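Long-range contacts in chintase (Rhizomucor miehei, PDB 5YUQ), which hydrolyses chitin, as a family 18 glycoside hydrolase built on a TIM barrel with a tunnel-shaped active site: residues Q2-Y7 and V347-L352; V8-L13 and G40-Q45; D23-A28 and K58-S63; G36-F41 and S88-V93; S44-V49 and K95-D100. All coordinates share one frame; numbering follows the deposited sequence.

Contact 1: Q2-Y7 and V347-L352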
# COMPACT_ATOMS: atom_id res chain seq x y z
N GLN A 2 -5.01 15.47 -4.33
CA GLN A 2 -3.57 15.30 -4.16
C GLN A 2 -3.08 14.40 -5.28
O GLN A 2 -3.42 13.22 -5.32
CB GLN A 2 -3.28 14.66 -2.80
CG GLN A 2 -3.58 15.55 -1.60
CD GLN A 2 -5.05 15.88 -1.45
OE1 GLN A 2 -5.91 15.00 -1.52
NE2 GLN A 2 -5.35 17.16 -1.24
N LYS A 3 -2.30 14.95 -6.20
CA LYS A 3 -1.91 14.18 -7.39
C LYS A 3 -0.88 13.10 -7.08
O LYS A 3 -0.97 11.99 -7.60
CB LYS A 3 -1.39 15.12 -8.49
CG LYS A 3 -2.49 16.02 -9.10
CD LYS A 3 -3.50 15.17 -9.85
CE LYS A 3 -4.58 16.02 -10.52
NZ LYS A 3 -5.78 16.21 -9.65
N LEU A 4 0.08 13.45 -6.27
CA LEU A 4 1.14 12.51 -5.90
C LEU A 4 1.33 12.50 -4.41
O LEU A 4 1.74 13.47 -3.87
CB LEU A 4 2.44 12.90 -6.68
CG LEU A 4 3.48 11.81 -6.70
CD1 LEU A 4 4.66 12.30 -7.56
CD2 LEU A 4 3.94 11.64 -5.35
N SER A 5 0.98 11.38 -3.74
CA SER A 5 1.11 11.25 -2.29
C SER A 5 2.19 10.25 -1.98
O SER A 5 2.29 9.21 -2.62
CB SER A 5 -0.20 10.75 -1.70
OG SER A 5 -1.24 11.68 -1.97
N ALA A 6 3.01 10.57 -0.99
CA ALA A 6 4.13 9.71 -0.65
C ALA A 6 4.00 9.26 0.79
O ALA A 6 3.92 10.10 1.70
CB ALA A 6 5.44 10.47 -0.83
N TYR A 7 3.99 7.95 1.01
CA TYR A 7 4.08 7.44 2.37
C TYR A 7 5.51 7.55 2.88
O TYR A 7 6.46 7.26 2.16
CB TYR A 7 3.65 5.97 2.43
CG TYR A 7 2.15 5.80 2.44
CD1 TYR A 7 1.44 5.69 1.26
CD2 TYR A 7 1.44 5.77 3.64
CE1 TYR A 7 0.06 5.54 1.26
CE2 TYR A 7 0.05 5.59 3.66
CZ TYR A 7 -0.63 5.50 2.47
OH TYR A 7 -1.99 5.35 2.47
N VAL A 347 -1.67 9.18 -7.92
CA VAL A 347 -0.94 8.00 -7.56
C VAL A 347 -0.35 8.22 -6.19
O VAL A 347 -0.18 9.33 -5.75
CB VAL A 347 0.25 7.72 -8.52
CG1 VAL A 347 -0.24 7.42 -9.90
CG2 VAL A 347 1.27 8.86 -8.43
N MET A 348 -0.07 7.11 -5.52
CA MET A 348 0.66 7.21 -4.26
C MET A 348 1.76 6.17 -4.28
O MET A 348 1.72 5.25 -5.08
CB MET A 348 -0.25 7.07 -3.03
CG MET A 348 -0.99 5.73 -2.88
SD MET A 348 0.06 4.44 -2.15
CE MET A 348 -1.19 3.28 -1.62
N LEU A 349 2.73 6.32 -3.39
CA LEU A 349 3.87 5.43 -3.39
C LEU A 349 4.16 4.90 -2.00
O LEU A 349 4.02 5.63 -1.01
CB LEU A 349 5.11 6.12 -3.97
CG LEU A 349 5.67 7.30 -3.16
CD1 LEU A 349 6.85 6.84 -2.31
CD2 LEU A 349 6.09 8.45 -4.07
N TRP A 350 4.56 3.63 -1.93
CA TRP A 350 5.06 3.02 -0.71
C TRP A 350 6.47 2.49 -0.95
O TRP A 350 6.63 1.55 -1.74
CB TRP A 350 4.17 1.85 -0.25
CG TRP A 350 4.72 1.26 1.01
CD1 TRP A 350 5.75 0.36 1.13
CD2 TRP A 350 4.30 1.58 2.33
NE1 TRP A 350 5.99 0.10 2.46
CE2 TRP A 350 5.11 0.83 3.22
CE3 TRP A 350 3.31 2.41 2.87
CZ2 TRP A 350 4.96 0.91 4.60
CZ3 TRP A 350 3.17 2.49 4.23
CH2 TRP A 350 3.98 1.74 5.09
N SER A 351 7.49 3.04 -0.31
CA SER A 351 7.44 4.26 0.49
C SER A 351 8.69 5.08 0.17
O SER A 351 9.65 4.57 -0.43
CB SER A 351 7.35 3.93 1.98
OG SER A 351 8.41 3.06 2.36
N LEU A 352 8.69 6.35 0.57
CA LEU A 352 9.61 7.33 0.03
C LEU A 352 11.09 7.05 0.28
O LEU A 352 11.94 7.36 -0.56
CB LEU A 352 9.23 8.73 0.55
CG LEU A 352 9.95 9.90 -0.10
CD1 LEU A 352 9.76 9.87 -1.61
CD2 LEU A 352 9.44 11.21 0.47
O HOH W 1 -2.31 10.94 -4.36

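Contact 2: V8-L13 and G40-Q45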
# COMPACT_ATOMS: atom_id res chain seq x y z
N VAL A 8 5.64 8.01 4.12
CA VAL A 8 6.90 7.92 4.83
C VAL A 8 6.60 7.13 6.09
O VAL A 8 5.47 7.15 6.58
CB VAL A 8 7.47 9.30 5.18
CG1 VAL A 8 7.78 10.07 3.91
CG2 VAL A 8 6.52 10.08 6.09
N VAL A 9 7.60 6.42 6.60
CA VAL A 9 7.37 5.51 7.71
C VAL A 9 8.12 5.94 8.97
O VAL A 9 9.27 6.36 8.91
CB VAL A 9 7.68 4.04 7.34
CG1 VAL A 9 6.79 3.58 6.18
CG2 VAL A 9 9.16 3.85 6.98
N ASP A 10 7.43 5.85 10.11
CA ASP A 10 7.95 6.34 11.38
C ASP A 10 9.29 5.71 11.75
O ASP A 10 10.15 6.36 12.35
CB ASP A 10 6.93 6.08 12.48
CG ASP A 10 7.30 6.73 13.79
OD1 ASP A 10 6.99 7.94 13.96
OD2 ASP A 10 7.89 6.04 14.64
N TRP A 11 9.46 4.44 11.40
CA TRP A 11 10.65 3.69 11.78
C TRP A 11 11.84 3.89 10.85
O TRP A 11 12.94 3.40 11.12
CB TRP A 11 10.31 2.19 11.87
CG TRP A 11 9.76 1.62 10.59
CD1 TRP A 11 10.47 1.03 9.60
CD2 TRP A 11 8.38 1.58 10.19
NE1 TRP A 11 9.62 0.62 8.59
CE2 TRP A 11 8.33 0.95 8.93
CE3 TRP A 11 7.18 2.02 10.76
CZ2 TRP A 11 7.13 0.74 8.24
CZ3 TRP A 11 5.99 1.82 10.07
CH2 TRP A 11 5.98 1.19 8.82
N ASP A 12 11.64 4.61 9.75
CA ASP A 12 12.70 4.83 8.78
C ASP A 12 12.35 6.01 7.88
O ASP A 12 12.09 5.83 6.69
CB ASP A 12 12.92 3.56 7.95
CG ASP A 12 14.25 3.56 7.20
OD1 ASP A 12 15.08 4.46 7.42
OD2 ASP A 12 14.46 2.64 6.39
N LEU A 13 12.37 7.22 8.43
CA LEU A 13 12.05 8.41 7.65
C LEU A 13 13.14 8.67 6.62
O LEU A 13 14.31 8.32 6.84
CB LEU A 13 11.87 9.64 8.54
CG LEU A 13 10.61 9.62 9.42
CD1 LEU A 13 10.62 10.79 10.40
CD2 LEU A 13 9.34 9.67 8.56
N GLY A 40 2.29 3.87 18.75
CA GLY A 40 3.20 3.32 17.76
C GLY A 40 3.91 4.28 16.83
O GLY A 40 4.54 3.85 15.87
N PHE A 41 3.81 5.58 17.11
CA PHE A 41 4.56 6.56 16.33
C PHE A 41 5.33 7.50 17.25
O PHE A 41 5.08 7.54 18.46
CB PHE A 41 3.65 7.34 15.38
CG PHE A 41 2.69 8.26 16.07
CD1 PHE A 41 1.49 7.78 16.57
CD2 PHE A 41 2.99 9.61 16.21
CE1 PHE A 41 0.60 8.64 17.20
CE2 PHE A 41 2.10 10.47 16.83
CZ PHE A 41 0.91 9.99 17.33
N THR A 42 6.25 8.24 16.66
CA THR A 42 7.17 9.08 17.42
C THR A 42 6.70 10.52 17.37
O THR A 42 6.73 11.15 16.31
CB THR A 42 8.58 8.94 16.85
OG1 THR A 42 8.93 7.55 16.79
CG2 THR A 42 9.61 9.68 17.72
N ASP A 43 6.27 11.02 18.52
CA ASP A 43 5.77 12.39 18.66
C ASP A 43 6.64 13.44 17.99
O ASP A 43 6.16 14.23 17.18
CB ASP A 43 5.61 12.73 20.15
CG ASP A 43 5.23 14.18 20.37
OD1 ASP A 43 4.09 14.56 20.00
OD2 ASP A 43 6.05 14.95 20.90
N SER A 44 7.93 13.44 18.32
CA SER A 44 8.82 14.50 17.84
C SER A 44 9.04 14.40 16.34
O SER A 44 9.21 15.42 15.67
CB SER A 44 10.16 14.44 18.57
OG SER A 44 10.78 13.17 18.40
N GLN A 45 9.04 13.18 15.81
CA GLN A 45 9.19 13.02 14.37
C GLN A 45 7.98 13.57 13.63
O GLN A 45 8.14 14.29 12.64
CB GLN A 45 9.41 11.55 14.00
CG GLN A 45 10.77 11.03 14.41
CD GLN A 45 10.97 9.57 14.08
OE1 GLN A 45 11.95 8.97 14.49
NE2 GLN A 45 10.05 9.00 13.32
O HOH W 2 7.07 3.23 14.20

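Contact 3: D23-A28 and K58-S63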
# COMPACT_ATOMS: atom_id res chain seq x y z
N ASP A 23 3.04 16.16 -3.54
CA ASP A 23 1.99 17.07 -3.10
C ASP A 23 1.51 16.81 -1.69
O ASP A 23 0.97 17.69 -1.03
CB ASP A 23 0.79 16.95 -4.04
CG ASP A 23 1.16 17.20 -5.48
OD1 ASP A 23 1.54 18.35 -5.78
OD2 ASP A 23 1.07 16.26 -6.30
N HIS A 24 1.70 15.58 -1.23
CA HIS A 24 1.03 15.12 -0.02
C HIS A 24 1.93 14.09 0.65
O HIS A 24 2.39 13.16 0.01
CB HIS A 24 -0.31 14.49 -0.44
CG HIS A 24 -1.16 14.00 0.69
ND1 HIS A 24 -2.05 12.96 0.53
CD2 HIS A 24 -1.30 14.43 1.97
CE1 HIS A 24 -2.69 12.76 1.67
NE2 HIS A 24 -2.26 13.64 2.55
N ILE A 25 2.20 14.28 1.94
CA ILE A 25 2.95 13.29 2.70
C ILE A 25 1.95 12.52 3.55
O ILE A 25 1.07 13.12 4.16
CB ILE A 25 3.99 13.93 3.64
CG1 ILE A 25 5.12 14.57 2.83
CG2 ILE A 25 4.59 12.88 4.58
CD1 ILE A 25 6.00 13.60 2.08
N VAL A 26 2.06 11.19 3.55
CA VAL A 26 1.20 10.36 4.39
C VAL A 26 2.09 9.65 5.39
O VAL A 26 2.94 8.85 5.02
CB VAL A 26 0.40 9.35 3.55
CG1 VAL A 26 -0.71 8.74 4.40
CG2 VAL A 26 -0.21 10.04 2.34
N TYR A 27 1.91 9.97 6.66
CA TYR A 27 2.83 9.54 7.70
C TYR A 27 2.31 8.26 8.36
O TYR A 27 1.26 8.25 8.98
CB TYR A 27 2.99 10.65 8.74
CG TYR A 27 4.12 10.42 9.72
CD1 TYR A 27 3.99 9.51 10.76
CD2 TYR A 27 5.30 11.13 9.61
CE1 TYR A 27 5.02 9.29 11.66
CE2 TYR A 27 6.34 10.92 10.50
CZ TYR A 27 6.19 10.01 11.52
OH TYR A 27 7.23 9.81 12.39
N ALA A 28 3.08 7.18 8.22
CA ALA A 28 2.66 5.85 8.68
C ALA A 28 3.53 5.37 9.84
O ALA A 28 4.74 5.53 9.77
CB ALA A 28 2.78 4.87 7.52
N LYS A 58 3.10 22.16 1.94
CA LYS A 58 2.65 20.82 1.58
C LYS A 58 1.66 20.26 2.59
O LYS A 58 1.74 20.55 3.78
CB LYS A 58 3.85 19.89 1.48
CG LYS A 58 4.88 20.35 0.47
CD LYS A 58 4.37 20.25 -0.96
CE LYS A 58 5.37 20.89 -1.93
NZ LYS A 58 5.11 20.54 -3.35
N SER A 59 0.73 19.44 2.09
CA SER A 59 -0.26 18.79 2.93
C SER A 59 0.29 17.51 3.56
O SER A 59 1.05 16.78 2.92
CB SER A 59 -1.50 18.43 2.10
OG SER A 59 -2.21 19.58 1.71
N ILE A 60 -0.09 17.25 4.80
CA ILE A 60 0.34 16.02 5.46
C ILE A 60 -0.83 15.35 6.19
O ILE A 60 -1.58 15.99 6.91
CB ILE A 60 1.54 16.25 6.42
CG1 ILE A 60 1.90 14.97 7.19
CG2 ILE A 60 1.26 17.39 7.39
CD1 ILE A 60 3.32 14.99 7.77
N SER A 61 -0.98 14.05 5.96
CA SER A 61 -1.97 13.25 6.65
C SER A 61 -1.28 12.22 7.52
O SER A 61 -0.18 11.78 7.20
CB SER A 61 -2.85 12.49 5.65
OG SER A 61 -3.62 13.39 4.87
N LEU A 62 -1.94 11.83 8.60
CA LEU A 62 -1.49 10.70 9.40
C LEU A 62 -2.24 9.46 8.94
O LEU A 62 -3.46 9.49 8.78
CB LEU A 62 -1.78 10.95 10.87
CG LEU A 62 -1.42 9.84 11.86
CD1 LEU A 62 0.07 9.58 11.85
CD2 LEU A 62 -1.92 10.21 13.24
N SER A 63 -1.49 8.39 8.69
CA SER A 63 -2.08 7.10 8.37
C SER A 63 -2.31 6.31 9.64
O SER A 63 -1.39 6.13 10.44
CB SER A 63 -1.20 6.31 7.40
OG SER A 63 -1.90 5.16 6.93
O HOH W 3 2.34 20.54 -4.10

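Contact 4: G36-F41 and S88-V93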
# COMPACT_ATOMS: atom_id res chain seq x y z
N GLY A 36 -8.57 2.42 22.08
CA GLY A 36 -8.87 3.41 21.06
C GLY A 36 -7.94 4.60 21.07
O GLY A 36 -8.24 5.65 20.50
N GLU A 37 -6.80 4.44 21.74
CA GLU A 37 -5.78 5.48 21.71
C GLU A 37 -4.91 5.27 20.48
O GLU A 37 -4.94 4.20 19.87
CB GLU A 37 -4.93 5.44 22.99
CG GLU A 37 -5.71 5.80 24.25
CD GLU A 37 -4.82 5.99 25.46
OE1 GLU A 37 -4.28 4.99 25.97
OE2 GLU A 37 -4.66 7.15 25.91
N LEU A 38 -4.15 6.29 20.10
CA LEU A 38 -3.28 6.18 18.94
C LEU A 38 -1.85 6.05 19.44
O LEU A 38 -1.33 6.94 20.11
CB LEU A 38 -3.44 7.39 18.03
CG LEU A 38 -4.74 7.54 17.23
CD1 LEU A 38 -5.06 6.26 16.50
CD2 LEU A 38 -5.91 7.96 18.09
N SER A 39 -1.21 4.92 19.12
CA SER A 39 0.14 4.64 19.58
C SER A 39 1.05 4.23 18.43
O SER A 39 0.64 4.26 17.27
CB SER A 39 0.12 3.51 20.62
OG SER A 39 -0.15 2.26 20.01
N GLY A 40 2.29 3.87 18.75
CA GLY A 40 3.20 3.32 17.76
C GLY A 40 3.91 4.28 16.83
O GLY A 40 4.54 3.85 15.87
N PHE A 41 3.81 5.58 17.11
CA PHE A 41 4.56 6.56 16.33
C PHE A 41 5.33 7.50 17.25
O PHE A 41 5.08 7.54 18.46
CB PHE A 41 3.65 7.34 15.38
CG PHE A 41 2.69 8.26 16.07
CD1 PHE A 41 1.49 7.78 16.57
CD2 PHE A 41 2.99 9.61 16.21
CE1 PHE A 41 0.60 8.64 17.20
CE2 PHE A 41 2.10 10.47 16.83
CZ PHE A 41 0.91 9.99 17.33
N SER A 88 -13.11 10.60 19.10
CA SER A 88 -12.63 11.73 19.90
C SER A 88 -11.10 11.77 19.88
O SER A 88 -10.49 12.83 19.73
CB SER A 88 -13.15 11.61 21.34
OG SER A 88 -12.74 12.72 22.12
N ASN A 89 -10.48 10.60 20.01
CA ASN A 89 -9.03 10.53 20.01
C ASN A 89 -8.43 10.88 18.66
O ASN A 89 -7.37 11.50 18.58
CB ASN A 89 -8.56 9.16 20.47
CG ASN A 89 -8.74 8.94 21.96
OD1 ASN A 89 -8.98 9.89 22.71
ND2 ASN A 89 -8.62 7.69 22.39
N LEU A 90 -9.12 10.50 17.59
CA LEU A 90 -8.66 10.83 16.24
C LEU A 90 -8.77 12.33 15.97
O LEU A 90 -7.88 12.92 15.36
CB LEU A 90 -9.45 10.05 15.19
CG LEU A 90 -9.13 8.56 15.10
CD1 LEU A 90 -10.21 7.84 14.31
CD2 LEU A 90 -7.76 8.34 14.47
N VAL A 91 -9.85 12.95 16.44
CA VAL A 91 -10.00 14.39 16.29
C VAL A 91 -8.91 15.10 17.09
O VAL A 91 -8.34 16.09 16.63
CB VAL A 91 -11.40 14.84 16.74
CG1 VAL A 91 -11.49 16.36 16.78
CG2 VAL A 91 -12.46 14.25 15.81
N ASP A 92 -8.60 14.57 18.27
CA ASP A 92 -7.58 15.18 19.11
C ASP A 92 -6.21 15.13 18.45
O ASP A 92 -5.46 16.10 18.52
CB ASP A 92 -7.50 14.50 20.48
CG ASP A 92 -8.66 14.85 21.37
OD1 ASP A 92 -9.41 15.80 21.06
OD2 ASP A 92 -8.82 14.17 22.41
N VAL A 93 -5.94 14.02 17.80
CA VAL A 93 -4.65 13.88 17.14
C VAL A 93 -4.48 14.87 16.00
O VAL A 93 -3.44 15.40 15.79
CB VAL A 93 -4.39 12.43 16.65
CG1 VAL A 93 -5.12 12.12 15.38
CG2 VAL A 93 -2.92 12.27 16.39

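Contact 5: S44-V49 and K95-D100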
# COMPACT_ATOMS: atom_id res chain seq x y z
N SER A 44 7.93 13.44 18.32
CA SER A 44 8.82 14.50 17.84
C SER A 44 9.04 14.40 16.34
O SER A 44 9.21 15.42 15.67
CB SER A 44 10.16 14.44 18.57
OG SER A 44 10.78 13.17 18.40
N GLN A 45 9.04 13.18 15.81
CA GLN A 45 9.19 13.02 14.37
C GLN A 45 7.98 13.57 13.63
O GLN A 45 8.14 14.29 12.64
CB GLN A 45 9.41 11.55 14.00
CG GLN A 45 10.77 11.03 14.41
CD GLN A 45 10.97 9.57 14.08
OE1 GLN A 45 11.95 8.97 14.49
NE2 GLN A 45 10.05 9.00 13.32
N LEU A 46 6.78 13.22 14.08
CA LEU A 46 5.58 13.72 13.42
C LEU A 46 5.53 15.24 13.47
O LEU A 46 5.26 15.88 12.46
CB LEU A 46 4.31 13.11 14.01
CG LEU A 46 3.00 13.50 13.32
CD1 LEU A 46 3.10 13.24 11.82
CD2 LEU A 46 1.83 12.74 13.91
N LYS A 47 5.82 15.82 14.63
CA LYS A 47 5.82 17.28 14.73
C LYS A 47 6.87 17.92 13.83
O LYS A 47 6.60 18.93 13.19
CB LYS A 47 5.98 17.74 16.18
CG LYS A 47 4.83 17.28 17.06
CD LYS A 47 4.49 18.23 18.17
CE LYS A 47 3.15 17.85 18.80
NZ LYS A 47 2.94 18.50 20.12
N SER A 48 8.06 17.32 13.77
CA SER A 48 9.10 17.83 12.89
C SER A 48 8.66 17.79 11.43
O SER A 48 8.81 18.78 10.71
CB SER A 48 10.39 17.04 13.07
OG SER A 48 11.23 17.22 11.95
N VAL A 49 8.10 16.67 11.00
CA VAL A 49 7.73 16.52 9.60
C VAL A 49 6.54 17.39 9.22
O VAL A 49 6.50 17.94 8.12
CB VAL A 49 7.47 15.03 9.22
CG1 VAL A 49 7.04 14.91 7.76
CG2 VAL A 49 8.73 14.22 9.47
N LYS A 95 -5.87 17.82 15.79
CA LYS A 95 -5.60 19.12 16.41
C LYS A 95 -4.21 19.19 17.03
O LYS A 95 -3.51 20.19 16.87
CB LYS A 95 -6.65 19.43 17.50
CG LYS A 95 -8.07 19.58 17.00
CD LYS A 95 -9.03 19.58 18.20
CE LYS A 95 -10.48 19.79 17.77
NZ LYS A 95 -11.40 19.69 18.94
N GLU A 96 -3.81 18.13 17.72
CA GLU A 96 -2.51 18.13 18.40
C GLU A 96 -1.35 18.29 17.42
O GLU A 96 -0.37 18.99 17.70
CB GLU A 96 -2.32 16.86 19.23
CG GLU A 96 -0.94 16.72 19.87
CD GLU A 96 -0.64 17.81 20.89
OE1 GLU A 96 -1.59 18.34 21.51
OE2 GLU A 96 0.55 18.15 21.08
N TYR A 97 -1.47 17.65 16.26
CA TYR A 97 -0.36 17.63 15.31
C TYR A 97 -0.59 18.52 14.10
O TYR A 97 0.22 18.54 13.18
CB TYR A 97 -0.05 16.19 14.88
CG TYR A 97 0.54 15.37 15.99
CD1 TYR A 97 1.91 15.37 16.22
CD2 TYR A 97 -0.26 14.62 16.83
CE1 TYR A 97 2.47 14.64 17.25
CE2 TYR A 97 0.28 13.87 17.85
CZ TYR A 97 1.65 13.90 18.06
OH TYR A 97 2.18 13.16 19.09
N ASP A 98 -1.70 19.27 14.12
CA ASP A 98 -2.04 20.21 13.06
C ASP A 98 -2.06 19.49 11.72
O ASP A 98 -1.54 19.99 10.73
CB ASP A 98 -1.04 21.38 13.04
CG ASP A 98 -1.53 22.54 12.22
OD1 ASP A 98 -2.75 22.72 12.09
OD2 ASP A 98 -0.68 23.30 11.70
N LEU A 99 -2.69 18.32 11.69
CA LEU A 99 -2.68 17.51 10.48
C LEU A 99 -3.68 18.03 9.47
O LEU A 99 -4.72 18.59 9.84
CB LEU A 99 -3.00 16.05 10.83
CG LEU A 99 -2.03 15.37 11.79
CD1 LEU A 99 -2.63 14.03 12.26
CD2 LEU A 99 -0.70 15.15 11.12
N ASP A 100 -3.37 17.85 8.20
CA ASP A 100 -4.28 18.23 7.13
C ASP A 100 -5.25 17.13 6.78
O ASP A 100 -6.22 17.36 6.05
CB ASP A 100 -3.48 18.59 5.90
CG ASP A 100 -2.50 19.69 6.18
OD1 ASP A 100 -2.97 20.80 6.51
OD2 ASP A 100 -1.28 19.44 6.10

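Contact 1: Q2-Y7 and V347-L352
Strand 4-7 and strand 347-350 run side by side in parallel, their axes 4.8 Å apart at the closest and inclined by 17°, and join the first strand of the family 18 TIM barrel to the last. The backbone ladder starts where Val347 N donates to Lys3 O, passes through Ser5 and Leu349, and ends at Leu352 N, which gives a nearly straight bond of 2.9 Å to Tyr7 O. That last bond lies beyond a cis peptide between Trp350 and Ser351, a feature known at this point of family 18 barrels.

Tyr7 carries most of the side-chain contact. Met348 SD meets its ring edge, 3.6 Å from Tyr7 CE1, a Met-aromatic contact made near the ring plane; the methionine chain, bent at chi2 (81°), brings SD to that edge. Trp350 reaches the same tyrosine with its benzo part, Trp350 CE3 lying 3.6 Å from Tyr7 CB, and the two ring planes stand oblique at 48°. On the other face of the sheet Leu349 CD2 packs between Ala6 CB (3.9 Å) and Leu4 CD2 (4.1 Å). One water accepts from Ser5 OG at 2.7 Å and donates to Gln2 O and Val347 O, stitching the start of both strands.

Ser5 OG also bonds His24 ND1, and Tyr7 OH bonds Asn103. Strand 24-32 flanks the pair on one side and strand 228-240 on the other, while Leu362 of helix 360-363 covers Leu4, Leu349 and Leu352.

Contact 2: V8-L13 and G40-Q45
Asp10 meets Thr42 and Gln45 just past the C-terminal end of the first TIM-barrel strand, where a type I turn from Val9 to Asp12 faces the start of helix 43-55. The carboxylate of Asp10 is directed at the segment before that helix, its CG anti to the backbone N (chi1 -172°). Its two oxygens grip Thr42 twice: OD1 accepts from Thr42 N at 2.8 Å, on the syn side but 35° out of the carboxylate plane, and OD2 takes the hydroxyl proton of Thr42 OG1 at 2.8 Å on its syn lone pair. Thr42 holds the N-cap position, so the aspartate grips the N-cap residue by backbone and side chain. Tyr27 OH from the neighbouring strand adds a further hydrogen bond to OD1. The backbone of Asp10 takes part as well: Gln45 NE2 donates to Asp10 O at 2.8 Å, with an N-H...O angle of 170°, and meets a lone pair in the carbonyl plane. That amide also bonds Tyr27 OH, a second tie to strand 24-32.

The contact lies near the protein surface, and its chemistry is mainly polar. Farther along, Leu13 lays its CD1 against the extended side chain of Gln45, 3.9 Å from Gln45 CB and 3.5 Å from Gln45 NE2.

Contact 3: D23-A28 and K58-S63
His24 and Ser61 bond across two neighbouring parallel strands of the TIM barrel, 24-28 and 59-63, whose axes approach to 4.5 Å at 24°. Helix 43-55 lies between them in the chain, so the unit is a beta-alpha-beta crossover of the barrel.

Backbone hydrogen bonds hold the pair in register from Ile25 to Ser63. Ile25 N donates to Ser59 O and Ser61 N to Ile25 O, and then Tyr27 N reaches Ser61 O at 2.8 Å and Ser63 N reaches Tyr27 O. The contacts of His24 CA with Ser59 O and of Ile60 CA with Ile25 O add weaker C-H...O attractions between the bonds.

Apolar contacts occupy the face that carries Ile25, Ile60, Tyr27 and Leu62. Ile60 CD1 lies 4.0 Å from Ile25 CG2, and Leu62 CD1 sits 4.1 Å from Tyr27 CD1, oblique to the ring. Helix 43-55 covers this face through Leu46, Val49 and Val50. On the other face Val26 CG1 touches Ser63 CB at 3.9 Å.

Polar contacts begin at the strand starts, where a water donates to Asp23 OD1 and accepts from Lys58 NZ, linking charges that do not touch; NZ also bonds Leu22 O. Asp23 also forms a salt bridge with Arg369 and accepts from Leu4 N. His24 CG is anti to the backbone N (chi1 -178°), and the ring beyond it comes nearer to strand 59-63. Its ND1 is taken up by strand 4-9, while His24 NE2 bonds Ser61 OG, which lies in the ring plane at 2.7 Å.

Contact 4: G36-F41 and S88-V93
Leu38 and Asn89 bring the short strand 38-39 against helix 80-97, at the outer side of the barrel. Glu37 and Asn89 are the closest pair of backbones, with CA atoms 6.2 Å apart.

The polar part is one hydrogen bond. Asn89 ND2 donates to Gly36 O at 2.8 Å with an angle of 174° at the hydrogen, and the acceptor lies almost in the plane of the amide. At the acceptor, the donor stands above the carbonyl plane, 60° out of it. Asn89 CG is anti to its own carbonyl carbon (chi1 -73°), and the amide beyond it reaches across from the helix to the loop. Gly36 has a positive phi, a conformation that suits glycine. The CG of the exposed Glu37 passes 3.9 Å from Asn89 ND2, a van der Waals contact.

The apolar part belongs to Leu38, which splits its two methyl groups between successive helix residues. Leu38 CD2 rests 3.8 Å from Asn89 CB, and Leu38 CD1 meets Leu90 CD2 at 4.0 Å, the two leucine side chains crossing at about a right angle. Val64 of strand 59-65 touches both leucines, and Leu90 also packs on Leu131 and Leu135 of helix 124-139.

The chemistry thus divides by kind, with one directional amide bond at the loop and methyl packing at the strand. The nearly straight bond sets the position of Gly36 O relative to the helix, whereas the methyl contacts are non-directional and join Leu38 to the packing around the barrel.

Contact 5: S44-V49 and K95-D100
Leu46 and Tyr97 pack where two outer helices of the TIM barrel, 43-55 and 80-97, meet, the second close to its C-terminal end. Asp98 follows with positive phi in a Schellman motif that turns the chain toward Leu99 and the next barrel strand.

The tight part is a CH-pi contact. Leu46 CD2 stands over one face of the Tyr97 ring, 3.7 Å from its centroid and offset toward the rim above CG and CD1. Leu46 CG lies anti to the backbone N (chi1 -176°), 3.6 Å from Tyr97 CD1, and the two side chains cross at about a right angle. Deeper in, Leu46 CD1 meets Leu99 CD2 at 4.3 Å, a looser apolar touch; Leu99 continues onto Leu62 of strand 59-65 and Val50 of the helix. Tyr97 is held at its far end as well, since its OH bonds Asp43 in the first turn of helix 43-55.

The outer part is more open and charged. The aliphatic stem of Lys47 crosses the tyrosine at about a right angle, with Lys47 CG 3.5 Å and Lys47 CE 3.6 Å from Tyr97 CE1. Its ammonium lies 5.3 Å from the Tyr97 centroid, so any cation-pi attraction is weak at most. The lysine goes past the ring to reach the exposed Glu96: Lys47 NZ forms a salt bridge with Glu96 OE2 at 2.6 Å, meeting that oxygen on its anti side, 16° out of the carboxylate plane.

Contacts 1 and 3 are buried strand pairs of the barrel wall, joined through bonds between strands 4-9 and 24-32; backbone ladders dominate both, with buried polar groups added. Contact 2 lies at the surface, on the loop after strand 4-9, and relies on side-chain hydrogen bonds. Contacts 4 and 5, partly buried, use the same helix 80-97 and mix methyl packing with one polar bond each, neutral in contact 4 and charged in contact 5. Helix 43-55 serves contacts 2 and 5, which share Ser44 and Gln45. Contact 3 reaches contact 2 through a tyrosine hydroxyl, and Asp100 of contact 5 bonds Ile60 of contact 3.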